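Local coordinates for protein 2-Cys Peroxiredoxin (PDB 2I81) that probably reduces hydrogen peroxide and organic hydroperoxides through a reactive cysteine, as other typical 2-Cys peroxiredoxins of the AhpC/TSA family do, at residues A27-A32 / E43-Q48; A32-G37 / K117-S122; K53-Y58 / E88-S93. One frame throughout, in Å; residues are numbered along the deposited sequence.

Interaction 1 of 3, residues A27-A32 / E43-Q48; sequences APFFKA and EVNLTQ
Val44 O takes the N-H of Ala32 at 2.9 Å between O and N, 17° from the plane of its carbonyl, and also lies against the CA-H of Lys31. The return bond, from Val44 N to Ala32 O, completes the hydrogen-bonded antiparallel pair. One step on, Lys31 faces Asn45 in a non-hydrogen-bonded pair, and beyond it Leu46 N reaches Phe30 O, 3.1 Å from N to O, in the carbonyl plane. Residues 46-48 take helical backbone angles here, and the side chain of Leu46 crosses Phe30 at about a right angle. Its CB stands over one face of the ring, 4.2 Å from the centroid, while CG meets ring atom CE1 and CD1 runs on to the CB of Ala27. On the other face of the ribbon, Phe29 has CG trans to its backbone N (chi1 170°), which carries the ring edge to Thr47 OG1, 3.3 Å from CE1. Lys31 lays CD alongside Glu43 OE1, yet its NZ stays 4.2 Å from that oxygen, so the opposite charges are near but not paired. Ile128 and Leu121 also pack on Phe30. The arrangement is the open end of a beta hairpin, strands 31-35 and 41-45, at the margin of the peroxiredoxin sheet.

Interaction 2 of 3, residues A32-G37 / K117-S122; sequences AEAVFG and KHTLLS
The Phe36 ring meets Thr119 at its edge: OG1 lies near the ring plane, 3.5 Å from CD2, and the CG2 methyl is close to the same ring atom. Water 2 also lies in the plane at this edge. The two side chains run side by side in the same direction. In Thr119, OG1 is trans to the carbonyl carbon (chi1 -52°), a rotamer that directs the hydroxyl to the ring edge and to water 2, while CG2 packs against Ala34 CB at 3.6 Å. Water 2 accepts the N-H of Gly37, 2.8 Å from N to water oxygen, and contacts Thr119 OG1 at a similar distance. It thus links the Gly37 backbone to the Thr119 side chain, with the Lys117 carbonyl only weakly engaged. Next to it, Gly37 CA comes 3.3 Å from Lys117 O.

Deeper in the pair, Val35 and Leu120 form a hydrogen-bonded antiparallel pair. Val35 N donates to Leu120 O in the carbonyl plane at 3.0 Å, and Leu120 N returns an almost straight bond to Val35 O, 175° at the hydrogen. Ser122 N donates to Glu33 O. Between these rungs Ala34 faces Leu121, its CB 3.9 Å from CD2, on the side where Val44 covers both residues.

Val35 and Leu120 point the other way, against helix 97-104, where His100 touches both; the carboxylate of Glu33 forms a salt bridge with Lys97 of that helix. In the sheet, strand 119-122 lies between 31-35, antiparallel to it, and 87-93, parallel to it.

Interaction 3 of 3, residues K53-Y58 / E88-S93; sequences KYVLLY and ELLGCS
Gly91 CA lies over one face of the Tyr58 ring, 3.5 Å from its centroid and displaced toward the rim. With CG of Tyr58 between its backbone N and carbonyl carbon (chi1 78°), the ring is folded back across the neighbouring strand, and the absence of a side chain on Gly91 allows this close approach. Leu89 CD1 joins the contact obliquely at Tyr58 CE1, while its other methyl, CD2, packs on Leu56 CD2 at 3.8 Å; Leu56 and Leu89 run side by side in the same direction. The opposite side of the sheet carries a second apolar row, in which Val55 CG1 meets Leu90 CD1 at 3.8 Å and Leu57 CD2 meets the CB of Cys92.

A parallel ladder fixes these side chains in register. Glu88 N donates to Tyr54 O and Leu56 N to Glu88 O; Leu90 N then donates to Leu56 O, and Tyr58 N to Leu90 O at 2.8 Å. The last rung, Cys92 N to Tyr58 O, is also 2.8 Å long but bent to 133° at the hydrogen. At the opposite end, Lys53 CE lies 3.3 Å from Glu88 OE1, although the lysine NZ is 4.3 Å from that oxygen, beyond a salt bridge.

Farther out, helix 67-77 covers Tyr58 and Leu89 through Leu75, and Ile171 and Ile175 of helix 168-184 cover Leu56. The phenol of Tyr58 is hydrogen-bonded to His118 NE2. The contact thus combines a parallel backbone ladder, regular except for its bent last rung, with apolar packing on both faces; its buried phenol has a polar partner, and the Lys53-Glu88 pair probably adds only a modest electrostatic attraction.

Overall arrangement
The three contacts follow one continuous sheet, from the hairpin of interaction 1 through strand 119-122 in interaction 2 to the parallel strands of interaction 3. Interactions 1 and 2 share Ala32 on strand 31-35, and their centres lie about 12 Å apart; interaction 3 is about 10 Å from each. Leu121 N to Gly91 O, 2.6 Å, probably hydrogen-bonds interactions 2 and 3. Apolar side chains bind all three: Phe30 CE1 of interaction 1 lies 3.6 Å from Leu57 CD1 of interaction 3, and Val44 CB is 3.7 Å from Leu121 CD2 of interaction 2. Along the chain, interaction 3 is nested within the loop that interaction 2 closes. The mixed sheet, with helices packed on it, is consistent with the thioredoxin-like core of peroxiredoxins.

Interaction 1 of 3, residues A27-A32 / E43-Q48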
loop_
_atom_site.group_PDB
_atom_site.type_symbol
_atom_site.label_atom_id
_atom_site.label_comp_id
_atom_site.label_asym_id
_atom_site.label_seq_id
_atom_site.Cartn_x
_atom_site.Cartn_y
_atom_site.Cartn_z
ATOM N N ALA A 27 -7.641 -31.350 4.599
ATOM C CA ALA A 27 -7.633 -31.430 3.143
ATOM C C ALA A 27 -8.483 -30.311 2.545
ATOM O O ALA A 27 -9.611 -30.086 2.996
ATOM C CB ALA A 27 -8.149 -32.786 2.686
ATOM N N PRO A 28 -7.941 -29.598 1.539
ATOM C CA PRO A 28 -8.690 -28.537 0.867
ATOM C C PRO A 28 -9.944 -29.083 0.195
ATOM O O PRO A 28 -9.893 -30.125 -0.467
ATOM C CB PRO A 28 -7.704 -28.018 -0.186
ATOM C CG PRO A 28 -6.362 -28.428 0.308
ATOM C CD PRO A 28 -6.585 -29.741 0.980
ATOM N N PHE A 29 -11.055 -28.378 0.383
ATOM C CA PHE A 29 -12.346 -28.773 -0.168
ATOM C C PHE A 29 -12.330 -28.775 -1.696
ATOM O O PHE A 29 -11.686 -27.929 -2.320
ATOM C CB PHE A 29 -13.439 -27.832 0.358
ATOM C CG PHE A 29 -14.769 -27.994 -0.323
ATOM C CD1 PHE A 29 -15.673 -28.961 0.105
ATOM C CD2 PHE A 29 -15.123 -27.172 -1.392
ATOM C CE1 PHE A 29 -16.905 -29.114 -0.526
ATOM C CE2 PHE A 29 -16.351 -27.317 -2.029
ATOM C CZ PHE A 29 -17.245 -28.289 -1.594
ATOM N N PHE A 30 -13.035 -29.737 -2.287
ATOM C CA PHE A 30 -13.259 -29.756 -3.730
ATOM C C PHE A 30 -14.660 -30.249 -4.079
ATOM O O PHE A 30 -15.266 -31.019 -3.333
ATOM C CB PHE A 30 -12.192 -30.589 -4.459
ATOM C CG PHE A 30 -12.196 -32.048 -4.093
ATOM C CD1 PHE A 30 -11.368 -32.524 -3.082
ATOM C CD2 PHE A 30 -13.019 -32.949 -4.767
ATOM C CE1 PHE A 30 -11.365 -33.874 -2.741
ATOM C CE2 PHE A 30 -13.025 -34.299 -4.429
ATOM C CZ PHE A 30 -12.195 -34.762 -3.415
ATOM N N LYS A 31 -15.160 -29.781 -5.218
ATOM C CA LYS A 31 -16.432 -30.211 -5.775
ATOM C C LYS A 31 -16.206 -30.306 -7.276
ATOM O O LYS A 31 -15.812 -29.323 -7.909
ATOM C CB LYS A 31 -17.530 -29.188 -5.455
ATOM C CG LYS A 31 -18.905 -29.521 -6.033
ATOM C CD LYS A 31 -19.900 -28.380 -5.833
ATOM C CE LYS A 31 -20.615 -28.481 -4.487
ATOM N NZ LYS A 31 -21.601 -27.378 -4.302
ATOM N N ALA A 32 -16.436 -31.483 -7.847
ATOM C CA ALA A 32 -16.155 -31.681 -9.262
ATOM C C ALA A 32 -17.205 -32.524 -9.959
ATOM O O ALA A 32 -17.787 -33.431 -9.361
ATOM C CB ALA A 32 -14.777 -32.305 -9.445
ATOM N N GLU A 43 -21.642 -35.596 -9.778
ATOM C CA GLU A 43 -20.902 -34.605 -9.023
ATOM C C GLU A 43 -20.407 -35.262 -7.745
ATOM O O GLU A 43 -21.138 -36.022 -7.104
ATOM C CB GLU A 43 -21.817 -33.423 -8.698
ATOM C CG GLU A 43 -21.160 -32.266 -7.967
ATOM C CD GLU A 43 -22.079 -31.065 -7.862
ATOM O OE1 GLU A 43 -22.497 -30.730 -6.733
ATOM O OE2 GLU A 43 -22.392 -30.458 -8.910
ATOM N N VAL A 44 -19.161 -34.977 -7.382
ATOM C CA VAL A 44 -18.573 -35.514 -6.161
ATOM C C VAL A 44 -17.917 -34.378 -5.387
ATOM O O VAL A 44 -17.212 -33.549 -5.968
ATOM C CB VAL A 44 -17.536 -36.629 -6.475
ATOM C CG1 VAL A 44 -16.708 -36.985 -5.246
ATOM C CG2 VAL A 44 -18.226 -37.873 -7.026
ATOM N N ASN A 45 -18.164 -34.332 -4.080
ATOM C CA ASN A 45 -17.470 -33.384 -3.217
ATOM C C ASN A 45 -16.883 -34.047 -1.975
ATOM O O ASN A 45 -17.403 -35.057 -1.499
ATOM C CB ASN A 45 -18.373 -32.199 -2.852
ATOM C CG ASN A 45 -19.534 -32.594 -1.962
ATOM O OD1 ASN A 45 -20.357 -33.437 -2.324
ATOM N ND2 ASN A 45 -19.617 -31.968 -0.796
ATOM N N LEU A 46 -15.796 -33.471 -1.462
ATOM C CA LEU A 46 -15.075 -34.030 -0.315
ATOM C C LEU A 46 -15.987 -34.224 0.895
ATOM O O LEU A 46 -15.885 -35.234 1.594
ATOM C CB LEU A 46 -13.885 -33.140 0.067
ATOM C CG LEU A 46 -12.604 -33.752 0.667
ATOM C CD1 LEU A 46 -11.565 -32.660 0.877
ATOM C CD2 LEU A 46 -12.824 -34.522 1.977
ATOM N N THR A 47 -16.880 -33.261 1.124
ATOM C CA THR A 47 -17.763 -33.271 2.293
ATOM C C THR A 47 -18.596 -34.550 2.408
ATOM O O THR A 47 -18.760 -35.079 3.508
ATOM C CB THR A 47 -18.700 -32.037 2.321
ATOM O OG1 THR A 47 -17.936 -30.845 2.080
ATOM C CG2 THR A 47 -19.408 -31.911 3.670
ATOM N N GLN A 48 -19.106 -35.053 1.286
ATOM C CA GLN A 48 -19.968 -36.237 1.319
ATOM C C GLN A 48 -19.273 -37.475 1.906
ATOM O O GLN A 48 -19.941 -38.433 2.302
ATOM C CB GLN A 48 -20.547 -36.541 -0.068
ATOM C CG GLN A 48 -19.602 -37.264 -1.013
ATOM C CD GLN A 48 -20.160 -37.390 -2.414
ATOM O OE1 GLN A 48 -20.280 -38.492 -2.948
ATOM N NE2 GLN A 48 -20.509 -36.258 -3.018
#

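Interaction 2 of 3, residues A32-G37 / K117-S122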
loop_
_atom_site.group_PDB
_atom_site.type_symbol
_atom_site.label_atom_id
_atom_site.label_comp_id
_atom_site.label_asym_id
_atom_site.label_seq_id
_atom_site.Cartn_x
_atom_site.Cartn_y
_atom_site.Cartn_z
ATOM N N ALA A 32 -16.436 -31.483 -7.847
ATOM C CA ALA A 32 -16.155 -31.681 -9.262
ATOM C C ALA A 32 -17.205 -32.524 -9.959
ATOM O O ALA A 32 -17.787 -33.431 -9.361
ATOM C CB ALA A 32 -14.777 -32.305 -9.445
ATOM N N GLU A 33 -17.442 -32.206 -11.229
ATOM C CA GLU A 33 -18.205 -33.076 -12.110
ATOM C C GLU A 33 -17.422 -34.364 -12.294
ATOM O O GLU A 33 -16.189 -34.353 -12.357
ATOM C CB GLU A 33 -18.415 -32.422 -13.471
ATOM C CG GLU A 33 -19.358 -31.238 -13.468
ATOM C CD GLU A 33 -19.300 -30.467 -14.770
ATOM O OE1 GLU A 33 -18.275 -29.797 -15.021
ATOM O OE2 GLU A 33 -20.281 -30.526 -15.543
ATOM N N ALA A 34 -18.147 -35.472 -12.388
ATOM C CA ALA A 34 -17.520 -36.779 -12.453
ATOM C C ALA A 34 -18.256 -37.754 -13.360
ATOM O O ALA A 34 -19.450 -37.601 -13.632
ATOM C CB ALA A 34 -17.384 -37.359 -11.051
ATOM N N VAL A 35 -17.511 -38.752 -13.826
ATOM C CA VAL A 35 -18.059 -39.893 -14.542
ATOM C C VAL A 35 -17.952 -41.095 -13.609
ATOM O O VAL A 35 -16.847 -41.493 -13.227
ATOM C CB VAL A 35 -17.272 -40.189 -15.842
ATOM C CG1 VAL A 35 -17.997 -41.237 -16.683
ATOM C CG2 VAL A 35 -17.073 -38.918 -16.650
ATOM N N PHE A 36 -19.094 -41.663 -13.234
ATOM C CA PHE A 36 -19.111 -42.801 -12.316
ATOM C C PHE A 36 -18.774 -44.112 -13.018
ATOM O O PHE A 36 -18.602 -44.147 -14.240
ATOM C CB PHE A 36 -20.456 -42.893 -11.587
ATOM C CG PHE A 36 -20.735 -41.722 -10.690
ATOM C CD1 PHE A 36 -21.691 -40.776 -11.040
ATOM C CD2 PHE A 36 -20.032 -41.554 -9.498
ATOM C CE1 PHE A 36 -21.951 -39.687 -10.214
ATOM C CE2 PHE A 36 -20.284 -40.466 -8.668
ATOM C CZ PHE A 36 -21.245 -39.530 -9.027
ATOM N N GLY A 37 -18.672 -45.185 -12.235
ATOM C CA GLY A 37 -18.350 -46.514 -12.750
ATOM C C GLY A 37 -19.296 -47.006 -13.828
ATOM O O GLY A 37 -18.879 -47.709 -14.752
ATOM N N LYS A 117 -14.161 -49.239 -12.980
ATOM C CA LYS A 117 -15.252 -49.234 -11.998
ATOM C C LYS A 117 -15.296 -48.025 -11.056
ATOM O O LYS A 117 -16.349 -47.731 -10.484
ATOM C CB LYS A 117 -15.234 -50.524 -11.170
ATOM C CG LYS A 117 -15.748 -51.762 -11.898
ATOM C CD LYS A 117 -15.687 -53.008 -11.010
ATOM C CE LYS A 117 -16.814 -53.047 -9.977
ATOM N NZ LYS A 117 -18.153 -53.267 -10.595
ATOM N N HIS A 118 -14.169 -47.338 -10.878
ATOM C CA HIS A 118 -14.123 -46.212 -9.941
ATOM C C HIS A 118 -14.361 -44.856 -10.609
ATOM O O HIS A 118 -14.283 -44.727 -11.833
ATOM C CB HIS A 118 -12.826 -46.215 -9.119
ATOM C CG HIS A 118 -11.603 -45.867 -9.907
ATOM N ND1 HIS A 118 -10.830 -46.817 -10.538
ATOM C CD2 HIS A 118 -11.014 -44.674 -10.159
ATOM C CE1 HIS A 118 -9.819 -46.225 -11.147
ATOM N NE2 HIS A 118 -9.908 -44.924 -10.933
ATOM N N THR A 119 -14.646 -43.857 -9.779
ATOM C CA THR A 119 -15.054 -42.529 -10.228
ATOM C C THR A 119 -13.876 -41.700 -10.751
ATOM O O THR A 119 -12.790 -41.708 -10.165
ATOM C CB THR A 119 -15.777 -41.774 -9.084
ATOM O OG1 THR A 119 -16.832 -42.590 -8.559
ATOM C CG2 THR A 119 -16.360 -40.454 -9.566
ATOM N N LEU A 120 -14.105 -40.995 -11.858
ATOM C CA LEU A 120 -13.117 -40.072 -12.415
ATOM C C LEU A 120 -13.612 -38.631 -12.360
ATOM O O LEU A 120 -14.666 -38.302 -12.909
ATOM C CB LEU A 120 -12.747 -40.459 -13.851
ATOM C CG LEU A 120 -12.012 -41.785 -14.079
ATOM C CD1 LEU A 120 -11.858 -42.038 -15.570
ATOM C CD2 LEU A 120 -10.651 -41.819 -13.386
ATOM N N LEU A 121 -12.835 -37.781 -11.693
ATOM C CA LEU A 121 -13.181 -36.376 -11.512
ATOM C C LEU A 121 -12.650 -35.521 -12.656
ATOM O O LEU A 121 -11.611 -35.828 -13.246
ATOM C CB LEU A 121 -12.634 -35.846 -10.180
ATOM C CG LEU A 121 -12.985 -36.565 -8.870
ATOM C CD1 LEU A 121 -12.263 -35.904 -7.701
ATOM C CD2 LEU A 121 -14.490 -36.590 -8.622
ATOM N N SER A 122 -13.376 -34.451 -12.958
ATOM C CA SER A 122 -12.960 -33.487 -13.965
ATOM C C SER A 122 -12.563 -32.183 -13.283
ATOM O O SER A 122 -13.412 -31.485 -12.721
ATOM C CB SER A 122 -14.091 -33.248 -14.971
ATOM O OG SER A 122 -13.771 -32.197 -15.866
HETATM O O HOH W 1 -15.617 -43.516 -13.919
HETATM O O HOH W 2 -17.933 -44.944 -9.524
#

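Interaction 3 of 3, residues K53-Y58 / E88-S93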
loop_
_atom_site.group_PDB
_atom_site.type_symbol
_atom_site.label_atom_id
_atom_site.label_comp_id
_atom_site.label_asym_id
_atom_site.label_seq_id
_atom_site.Cartn_x
_atom_site.Cartn_y
_atom_site.Cartn_z
ATOM N N LYS A 53 -15.949 -42.429 4.981
ATOM C CA LYS A 53 -14.828 -43.207 4.443
ATOM C C LYS A 53 -13.586 -42.402 4.055
ATOM O O LYS A 53 -13.640 -41.181 3.876
ATOM C CB LYS A 53 -15.282 -44.107 3.278
ATOM C CG LYS A 53 -16.097 -43.415 2.190
ATOM C CD LYS A 53 -17.063 -44.385 1.506
ATOM C CE LYS A 53 -16.389 -45.217 0.414
ATOM N NZ LYS A 53 -15.585 -46.357 0.941
ATOM N N TYR A 54 -12.472 -43.122 3.941
ATOM C CA TYR A 54 -11.190 -42.568 3.527
ATOM C C TYR A 54 -11.220 -42.241 2.041
ATOM O O TYR A 54 -11.921 -42.896 1.269
ATOM C CB TYR A 54 -10.064 -43.569 3.803
ATOM C CG TYR A 54 -9.946 -44.018 5.244
ATOM C CD1 TYR A 54 -8.973 -43.478 6.082
ATOM C CD2 TYR A 54 -10.797 -44.993 5.768
ATOM C CE1 TYR A 54 -8.856 -43.887 7.409
ATOM C CE2 TYR A 54 -10.690 -45.409 7.089
ATOM C CZ TYR A 54 -9.718 -44.854 7.903
ATOM O OH TYR A 54 -9.613 -45.267 9.210
ATOM N N VAL A 55 -10.460 -41.224 1.647
ATOM C CA VAL A 55 -10.400 -40.815 0.249
ATOM C C VAL A 55 -8.972 -40.907 -0.270
ATOM O O VAL A 55 -8.052 -40.322 0.309
ATOM C CB VAL A 55 -10.941 -39.373 0.043
ATOM C CG1 VAL A 55 -10.896 -38.977 -1.430
ATOM C CG2 VAL A 55 -12.361 -39.241 0.578
ATOM N N LEU A 56 -8.792 -41.658 -1.352
ATOM C CA LEU A 56 -7.537 -41.639 -2.085
ATOM C C LEU A 56 -7.746 -40.845 -3.370
ATOM O O LEU A 56 -8.233 -41.373 -4.374
ATOM C CB LEU A 56 -7.035 -43.059 -2.375
ATOM C CG LEU A 56 -5.539 -43.238 -2.671
ATOM C CD1 LEU A 56 -5.085 -44.640 -2.300
ATOM C CD2 LEU A 56 -5.194 -42.932 -4.125
ATOM N N LEU A 57 -7.396 -39.564 -3.313
ATOM C CA LEU A 57 -7.449 -38.699 -4.477
ATOM C C LEU A 57 -6.138 -38.862 -5.230
ATOM O O LEU A 57 -5.066 -38.576 -4.686
ATOM C CB LEU A 57 -7.638 -37.241 -4.051
ATOM C CG LEU A 57 -8.498 -36.291 -4.894
ATOM C CD1 LEU A 57 -8.333 -34.852 -4.411
ATOM C CD2 LEU A 57 -8.221 -36.393 -6.392
ATOM N N TYR A 58 -6.213 -39.334 -6.473
ATOM C CA TYR A 58 -5.018 -39.430 -7.304
ATOM C C TYR A 58 -5.117 -38.582 -8.566
ATOM O O TYR A 58 -6.118 -38.623 -9.282
ATOM C CB TYR A 58 -4.639 -40.891 -7.608
ATOM C CG TYR A 58 -5.441 -41.593 -8.684
ATOM C CD1 TYR A 58 -6.581 -42.328 -8.362
ATOM C CD2 TYR A 58 -5.038 -41.555 -10.020
ATOM C CE1 TYR A 58 -7.312 -42.986 -9.347
ATOM C CE2 TYR A 58 -5.764 -42.205 -11.012
ATOM C CZ TYR A 58 -6.898 -42.921 -10.668
ATOM O OH TYR A 58 -7.620 -43.569 -11.643
ATOM N N GLU A 88 -12.418 -44.669 -0.591
ATOM C CA GLU A 88 -12.974 -44.270 -1.875
ATOM C C GLU A 88 -11.843 -43.836 -2.800
ATOM O O GLU A 88 -11.021 -42.985 -2.448
ATOM C CB GLU A 88 -14.003 -43.146 -1.703
ATOM C CG GLU A 88 -14.644 -42.660 -3.009
ATOM C CD GLU A 88 -15.702 -43.606 -3.566
ATOM O OE1 GLU A 88 -16.280 -44.402 -2.796
ATOM O OE2 GLU A 88 -15.962 -43.543 -4.787
ATOM N N LEU A 89 -11.819 -44.441 -3.982
ATOM C CA LEU A 89 -10.781 -44.210 -4.974
ATOM C C LEU A 89 -11.273 -43.191 -6.002
ATOM O O LEU A 89 -12.265 -43.432 -6.697
ATOM C CB LEU A 89 -10.421 -45.544 -5.642
ATOM C CG LEU A 89 -9.015 -45.882 -6.161
ATOM C CD1 LEU A 89 -8.869 -45.544 -7.635
ATOM C CD2 LEU A 89 -7.896 -45.240 -5.336
ATOM N N LEU A 90 -10.587 -42.053 -6.085
ATOM C CA LEU A 90 -10.979 -40.972 -6.992
ATOM C C LEU A 90 -9.820 -40.513 -7.873
ATOM O O LEU A 90 -8.814 -40.003 -7.373
ATOM C CB LEU A 90 -11.544 -39.776 -6.208
ATOM C CG LEU A 90 -12.755 -39.952 -5.281
ATOM C CD1 LEU A 90 -13.035 -38.654 -4.536
ATOM C CD2 LEU A 90 -13.996 -40.402 -6.045
ATOM N N GLY A 91 -9.966 -40.703 -9.183
ATOM C CA GLY A 91 -8.992 -40.210 -10.154
ATOM C C GLY A 91 -9.329 -38.796 -10.574
ATOM O O GLY A 91 -10.503 -38.440 -10.665
ATOM N N CYS A 92 -8.306 -37.986 -10.829
ATOM C CA CYS A 92 -8.529 -36.589 -11.188
ATOM C C CYS A 92 -7.545 -36.087 -12.236
ATOM O O CYS A 92 -6.332 -36.249 -12.094
ATOM C CB CYS A 92 -8.468 -35.699 -9.943
ATOM S SG CYS A 92 -8.961 -33.982 -10.214
ATOM N N SER A 93 -8.085 -35.489 -13.292
ATOM C CA SER A 93 -7.276 -34.796 -14.286
ATOM C C SER A 93 -7.958 -33.507 -14.724
ATOM O O SER A 93 -9.128 -33.267 -14.410
ATOM C CB SER A 93 -6.993 -35.692 -15.496
ATOM O OG SER A 93 -8.124 -35.800 -16.341
#